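Long-range contacts in protein SCO1 homolog 1, mitochondrial (Arabidopsis thaliana, PDB 6N5U), which binds copper(I) and is thought to help insert copper into cytochrome c oxidase as a mitochondrial chaperone of the SCO1/2 family: residues 31-36 with 69-74; 114-119 with 130-135. All coordinates share one frame; numbering follows the deposited sequence.

Contact 1 (31-36 with 69-74); sequences KWTILY and VPVFIS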
loop_
_atom_site.group_PDB
_atom_site.type_symbol
_atom_site.label_atom_id
_atom_site.label_comp_id
_atom_site.label_asym_id
_atom_site.label_seq_id
_atom_site.Cartn_x
_atom_site.Cartn_y
_atom_site.Cartn_z
ATOM N N LYS A 31 -3.248 -0.598 14.802
ATOM C CA LYS A 31 -2.120 0.277 14.461
ATOM C C LYS A 31 -2.465 1.214 13.303
ATOM O O LYS A 31 -3.276 0.839 12.445
ATOM C CB LYS A 31 -0.884 -0.559 14.056
ATOM C CG LYS A 31 -0.161 -1.249 15.212
ATOM C CD LYS A 31 1.338 -1.276 14.995
ATOM C CE LYS A 31 2.047 -2.088 16.048
ATOM N NZ LYS A 31 3.521 -2.032 15.883
ATOM N N TRP A 32 -1.822 2.421 13.254
ATOM C CA TRP A 32 -1.949 3.378 12.134
ATOM C C TRP A 32 -1.343 2.695 10.907
ATOM O O TRP A 32 -0.263 2.082 11.008
ATOM C CB TRP A 32 -1.205 4.693 12.407
ATOM C CG TRP A 32 -1.961 5.635 13.274
ATOM C CD1 TRP A 32 -1.921 5.702 14.632
ATOM C CD2 TRP A 32 -2.928 6.603 12.851
ATOM N NE1 TRP A 32 -2.771 6.681 15.082
ATOM C CE2 TRP A 32 -3.421 7.232 14.012
ATOM C CE3 TRP A 32 -3.408 7.020 11.601
ATOM C CZ2 TRP A 32 -4.373 8.245 13.964
ATOM C CZ3 TRP A 32 -4.368 8.017 11.556
ATOM C CH2 TRP A 32 -4.827 8.628 12.727
ATOM N N THR A 33 -2.060 2.764 9.772
ATOM C CA THR A 33 -1.688 2.069 8.543
ATOM C C THR A 33 -1.671 2.985 7.325
ATOM O O THR A 33 -2.536 3.860 7.201
ATOM C CB THR A 33 -2.660 0.885 8.379
ATOM O OG1 THR A 33 -2.537 0.016 9.506
ATOM C CG2 THR A 33 -2.448 0.097 7.105
ATOM N N ILE A 34 -0.704 2.766 6.410
ATOM C CA ILE A 34 -0.633 3.498 5.139
ATOM C C ILE A 34 -0.726 2.473 4.027
ATOM O O ILE A 34 0.144 1.619 3.943
ATOM C CB ILE A 34 0.591 4.458 4.972
ATOM C CG1 ILE A 34 0.644 5.522 6.096
ATOM C CG2 ILE A 34 0.551 5.133 3.588
ATOM C CD1 ILE A 34 1.965 6.295 6.229
ATOM N N LEU A 35 -1.784 2.534 3.184
ATOM C CA LEU A 35 -1.996 1.565 2.090
ATOM C C LEU A 35 -1.545 2.151 0.755
ATOM O O LEU A 35 -1.948 3.262 0.424
ATOM C CB LEU A 35 -3.467 1.122 1.966
ATOM C CG LEU A 35 -4.268 0.743 3.205
ATOM C CD1 LEU A 35 -5.747 0.822 2.901
ATOM C CD2 LEU A 35 -3.988 -0.670 3.646
ATOM N N TYR A 36 -0.702 1.425 0.010
ATOM C CA TYR A 36 -0.190 1.840 -1.295
ATOM C C TYR A 36 -0.561 0.749 -2.277
ATOM O O TYR A 36 -0.272 -0.431 -2.042
ATOM C CB TYR A 36 1.354 2.115 -1.294
ATOM C CG TYR A 36 1.918 2.411 -2.674
ATOM C CD1 TYR A 36 1.739 3.659 -3.267
ATOM C CD2 TYR A 36 2.548 1.418 -3.422
ATOM C CE1 TYR A 36 2.155 3.906 -4.579
ATOM C CE2 TYR A 36 2.970 1.653 -4.734
ATOM C CZ TYR A 36 2.783 2.904 -5.305
ATOM O OH TYR A 36 3.202 3.159 -6.592
ATOM N N VAL A 69 2.187 1.244 9.987
ATOM C CA VAL A 69 2.399 0.044 9.186
ATOM C C VAL A 69 2.209 0.322 7.709
ATOM O O VAL A 69 1.095 0.634 7.299
ATOM C CB VAL A 69 1.581 -1.194 9.655
ATOM C CG1 VAL A 69 1.997 -2.451 8.892
ATOM C CG2 VAL A 69 1.702 -1.413 11.162
ATOM N N PRO A 70 3.273 0.165 6.884
ATOM C CA PRO A 70 3.090 0.337 5.439
ATOM C C PRO A 70 2.469 -0.939 4.872
ATOM O O PRO A 70 2.807 -2.052 5.322
ATOM C CB PRO A 70 4.516 0.587 4.930
ATOM C CG PRO A 70 5.420 -0.102 5.921
ATOM C CD PRO A 70 4.669 -0.228 7.218
ATOM N N VAL A 71 1.510 -0.772 3.938
ATOM C CA VAL A 71 0.829 -1.881 3.287
ATOM C C VAL A 71 0.857 -1.754 1.747
ATOM O O VAL A 71 0.277 -0.819 1.185
ATOM C CB VAL A 71 -0.609 -2.091 3.841
ATOM C CG1 VAL A 71 -1.381 -3.155 3.040
ATOM C CG2 VAL A 71 -0.589 -2.434 5.331
ATOM N N PHE A 72 1.486 -2.725 1.074
ATOM C CA PHE A 72 1.494 -2.801 -0.384
ATOM C C PHE A 72 0.337 -3.720 -0.850
ATOM O O PHE A 72 0.315 -4.886 -0.458
ATOM C CB PHE A 72 2.832 -3.368 -0.862
ATOM C CG PHE A 72 2.907 -3.780 -2.309
ATOM C CD1 PHE A 72 3.178 -2.847 -3.299
ATOM C CD2 PHE A 72 2.784 -5.114 -2.677
ATOM C CE1 PHE A 72 3.284 -3.240 -4.641
ATOM C CE2 PHE A 72 2.878 -5.503 -4.020
ATOM C CZ PHE A 72 3.118 -4.565 -4.992
ATOM N N ILE A 73 -0.623 -3.200 -1.658
ATOM C CA ILE A 73 -1.722 -4.015 -2.213
ATOM C C ILE A 73 -1.499 -4.111 -3.715
ATOM O O ILE A 73 -1.348 -3.088 -4.376
ATOM C CB ILE A 73 -3.104 -3.468 -1.847
ATOM C CG1 ILE A 73 -3.247 -3.303 -0.319
ATOM C CG2 ILE A 73 -4.224 -4.358 -2.462
ATOM C CD1 ILE A 73 -4.619 -2.690 0.166
ATOM N N SER A 74 -1.404 -5.318 -4.235
ATOM C CA SER A 74 -1.124 -5.561 -5.648
ATOM C C SER A 74 -2.301 -5.378 -6.573
ATOM O O SER A 74 -3.379 -5.927 -6.318
ATOM C CB SER A 74 -0.550 -6.958 -5.844
ATOM O OG SER A 74 -0.313 -7.172 -7.225
#
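Val71 is gripped at both backbone polar atoms by the neighbouring strand: its N donates to Ile34 O at 2.8 Å, and its O accepts from Tyr36 N, a nearly straight bond with 170° at the hydrogen. The same ladder runs back through Val69, which gives its N to Trp32 O and takes Ile34 N on its own O, and forward to Ile73, whose N reaches Tyr36 O at 2.8 Å. Val71, paired with Leu35, thus bonds to the residues before and after its partner, Ile34 and Tyr36, which is the parallel pattern; the two strands belong to a beta-alpha-beta unit of the thioredoxin fold, with helix 45-64 as the crossover. On one face of the sheet, Thr33 CG2 lies 3.6 Å from Val71 CG2. Chi1 of -60° sets Thr33 OG1 beside the backbone N, where it bonds Lys31 O from above the carbonyl plane, and CG2 stands anti to that N. Leu35 and Val71 run side by side, Leu35 CD2 to Val71 CG1 3.7 Å, and the same CD2 extends to Ile73 CD1. On the other face, Tyr36 CD2 lies 4.3 Å from Phe72 CD1, each near the plane of the other ring. Helix 45-64 packs on this side, where Leu53 touches Ile34 and Pro70. At the exposed end, the aliphatic chain of Lys31 crosses Val69 at about a right angle, with CD 3.9 Å from Val69 CG2.

Contact 2 (114-119 with 130-135); sequences RVYYMK and DHSIVM. With CU1 (copper (I) ion), chain D.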
loop_
_atom_site.group_PDB
_atom_site.type_symbol
_atom_site.label_atom_id
_atom_site.label_comp_id
_atom_site.label_asym_id
_atom_site.label_seq_id
_atom_site.Cartn_x
_atom_site.Cartn_y
_atom_site.Cartn_z
ATOM N N ARG A 114 -11.630 3.125 -4.368
ATOM C CA ARG A 114 -11.760 4.015 -5.531
ATOM C C ARG A 114 -10.440 4.104 -6.316
ATOM O O ARG A 114 -9.965 5.187 -6.664
ATOM C CB ARG A 114 -12.330 5.409 -5.150
ATOM C CG ARG A 114 -13.494 5.439 -4.130
ATOM C CD ARG A 114 -14.625 4.532 -4.535
ATOM N NE ARG A 114 -15.823 4.733 -3.737
ATOM C CZ ARG A 114 -16.781 3.825 -3.613
ATOM N NH1 ARG A 114 -16.653 2.634 -4.186
ATOM N NH2 ARG A 114 -17.871 4.095 -2.905
ATOM N N VAL A 115 -9.840 2.946 -6.565
ATOM C CA VAL A 115 -8.576 2.827 -7.281
ATOM C C VAL A 115 -8.822 2.376 -8.732
ATOM O O VAL A 115 -9.551 1.408 -8.978
ATOM C CB VAL A 115 -7.578 1.895 -6.525
ATOM C CG1 VAL A 115 -6.329 1.605 -7.355
ATOM C CG2 VAL A 115 -7.192 2.488 -5.173
ATOM N N TYR A 116 -8.214 3.095 -9.683
ATOM C CA TYR A 116 -8.240 2.748 -11.094
ATOM C C TYR A 116 -7.027 1.830 -11.354
ATOM O O TYR A 116 -5.931 2.103 -10.862
ATOM C CB TYR A 116 -8.136 4.032 -11.954
ATOM C CG TYR A 116 -7.548 3.806 -13.333
ATOM C CD1 TYR A 116 -8.282 3.174 -14.330
ATOM C CD2 TYR A 116 -6.248 4.209 -13.634
ATOM C CE1 TYR A 116 -7.731 2.921 -15.582
ATOM C CE2 TYR A 116 -5.699 3.993 -14.897
ATOM C CZ TYR A 116 -6.445 3.345 -15.867
ATOM O OH TYR A 116 -5.918 3.121 -17.116
ATOM N N TYR A 117 -7.222 0.766 -12.133
ATOM C CA TYR A 117 -6.150 -0.138 -12.551
ATOM C C TYR A 117 -6.525 -0.789 -13.878
ATOM O O TYR A 117 -7.661 -1.238 -14.055
ATOM C CB TYR A 117 -5.719 -1.126 -11.445
ATOM C CG TYR A 117 -6.643 -2.293 -11.195
ATOM C CD1 TYR A 117 -7.753 -2.165 -10.366
ATOM C CD2 TYR A 117 -6.358 -3.550 -11.711
ATOM C CE1 TYR A 117 -8.611 -3.240 -10.137
ATOM C CE2 TYR A 117 -7.207 -4.630 -11.488
ATOM C CZ TYR A 117 -8.333 -4.474 -10.698
ATOM O OH TYR A 117 -9.175 -5.541 -10.498
ATOM N N MET A 118 -5.614 -0.757 -14.843
ATOM C CA MET A 118 -5.868 -1.295 -16.177
ATOM C C MET A 118 -4.585 -1.814 -16.822
ATOM O O MET A 118 -3.586 -1.106 -16.898
ATOM C CB MET A 118 -6.476 -0.205 -17.052
ATOM C CG MET A 118 -6.977 -0.689 -18.381
ATOM S SD MET A 118 -7.607 0.706 -19.348
ATOM C CE MET A 118 -9.251 0.902 -18.592
ATOM N N LYS A 119 -4.625 -3.048 -17.304
ATOM C CA LYS A 119 -3.510 -3.674 -18.004
ATOM C C LYS A 119 -3.223 -2.900 -19.279
ATOM O O LYS A 119 -4.148 -2.469 -19.991
ATOM C CB LYS A 119 -3.831 -5.128 -18.327
ATOM C CG LYS A 119 -3.262 -6.064 -17.295
ATOM C CD LYS A 119 -3.774 -7.464 -17.434
ATOM C CE LYS A 119 -3.158 -8.241 -18.556
ATOM N NZ LYS A 119 -3.348 -9.678 -18.306
ATOM N N ASP A 130 -1.464 0.131 -15.542
ATOM C CA ASP A 130 -1.638 1.572 -15.403
ATOM C C ASP A 130 -2.580 1.737 -14.207
ATOM O O ASP A 130 -3.626 1.093 -14.156
ATOM C CB ASP A 130 -2.259 2.133 -16.689
ATOM C CG ASP A 130 -2.371 3.634 -16.757
ATOM O OD1 ASP A 130 -1.680 4.317 -15.987
ATOM O OD2 ASP A 130 -3.144 4.125 -17.595
ATOM N N HIS A 131 -2.179 2.520 -13.213
ATOM C CA HIS A 131 -2.983 2.652 -11.995
ATOM C C HIS A 131 -2.828 3.985 -11.299
ATOM O O HIS A 131 -1.951 4.782 -11.650
ATOM C CB HIS A 131 -2.656 1.504 -11.013
ATOM C CG HIS A 131 -1.230 1.529 -10.529
ATOM N ND1 HIS A 131 -0.876 2.176 -9.359
ATOM C CD2 HIS A 131 -0.115 1.027 -11.106
ATOM C CE1 HIS A 131 0.424 1.995 -9.236
ATOM N NE2 HIS A 131 0.921 1.302 -10.267
ATOM N N SER A 132 -3.689 4.204 -10.293
ATOM C CA SER A 132 -3.754 5.411 -9.469
ATOM C C SER A 132 -2.542 5.419 -8.542
ATOM O O SER A 132 -2.258 4.392 -7.910
ATOM C CB SER A 132 -5.031 5.405 -8.631
ATOM O OG SER A 132 -6.186 4.989 -9.338
ATOM N N ILE A 133 -1.788 6.533 -8.509
ATOM C CA ILE A 133 -0.604 6.652 -7.630
ATOM C C ILE A 133 -1.130 7.290 -6.371
ATOM O O ILE A 133 -1.366 8.511 -6.315
ATOM C CB ILE A 133 0.603 7.364 -8.280
ATOM C CG1 ILE A 133 1.004 6.618 -9.566
ATOM C CG2 ILE A 133 1.776 7.449 -7.293
ATOM C CD1 ILE A 133 1.277 7.496 -10.749
ATOM N N VAL A 134 -1.438 6.415 -5.395
ATOM C CA VAL A 134 -2.161 6.763 -4.186
ATOM C C VAL A 134 -1.601 6.141 -2.876
ATOM O O VAL A 134 -1.085 5.037 -2.893
ATOM C CB VAL A 134 -3.630 6.297 -4.451
ATOM C CG1 VAL A 134 -4.483 6.408 -3.221
ATOM C CG2 VAL A 134 -4.281 7.079 -5.585
ATOM N N MET A 135 -1.773 6.844 -1.748
ATOM C CA MET A 135 -1.464 6.390 -0.395
ATOM C C MET A 135 -2.632 6.799 0.485
ATOM O O MET A 135 -3.157 7.922 0.365
ATOM C CB MET A 135 -0.130 6.930 0.153
ATOM C CG MET A 135 1.063 6.337 -0.525
ATOM S SD MET A 135 2.657 7.016 -0.082
ATOM C CE MET A 135 2.424 8.817 -0.579
HETATM CU CU CU1 D . 3.447 1.315 -10.435
#
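Tyr116 and Ser132 are joined by two hydrogen bonds. Tyr116 N donates to Ser132 OG at 2.8 Å, and Ser132 N returns a bond to Tyr116 O. OG sits anti to the carbonyl carbon of its own residue (chi1 -43°), which turns it to the Tyr116 backbone, and it also packs 3.4 Å from Tyr116 CB. An alanine at Ser132 would probably leave Tyr116 N without this acceptor and open a small gap beside Tyr116 CB and Val115 CG1. Further along, Met118 and Asp130 form the hydrogen-bonded pair of an antiparallel hairpin, Met118 N to Asp130 O and Asp130 N to Met118 O, both 2.8 Å. Between these bonds Tyr117 and His131 make the non-hydrogen-bonded pair, their CB atoms 4.1 Å apart. The His131 ring leaves the hairpin: CG stands between the backbone N and carbonyl carbon (chi1 63°), ND1 donates to Ser132 O from above that carbonyl's plane, and NE2 binds the copper(I) ion at 2.5 Å, the metal lying in the ring plane. The ND1 bond probably steadies the ring's rotation.

The close packing thus lies at Ser132 and the His131-Tyr117 pair, whereas Tyr116, Met118 and Asp130 face the solvent. On that exposed side the Tyr116 ring crosses Asp130 obliquely, ring and carboxylate planes 88° apart, and its OH donates to Asp130 OD2 at 3.0 Å from above the carboxylate plane.

Cys42 and Cys46 complete the copper site, and Tyr36 of strand 32-38 touches His131. Helix 103-112 packs against the hairpin, Tyr117 touching its Ile106, Lys107 and Ala110, while Val115 touches Ala110 and also Phe37 of strand 32-38.

In the fold
From the N terminus, the first of the four segments lies on strand 32-38, and the chain then passes through Cys42 and helix 45-64 before strand 68-74 returns beside it, closing the loop of contact 1 in the middle of the main sheet. Only after helices 82-89 and 103-112 and strand 97-100 does the chain enter the hairpin of contact 2, which closes a much shorter loop. The two are in series and neither nest nor cross. They meet where the chain leaves the hairpin for strand 135-138: Tyr36 CD1 packs against Val134 O and Met135 CG, and Ile34 against Met135, so contact 1 adjoins the copper site that the hairpin helps to form.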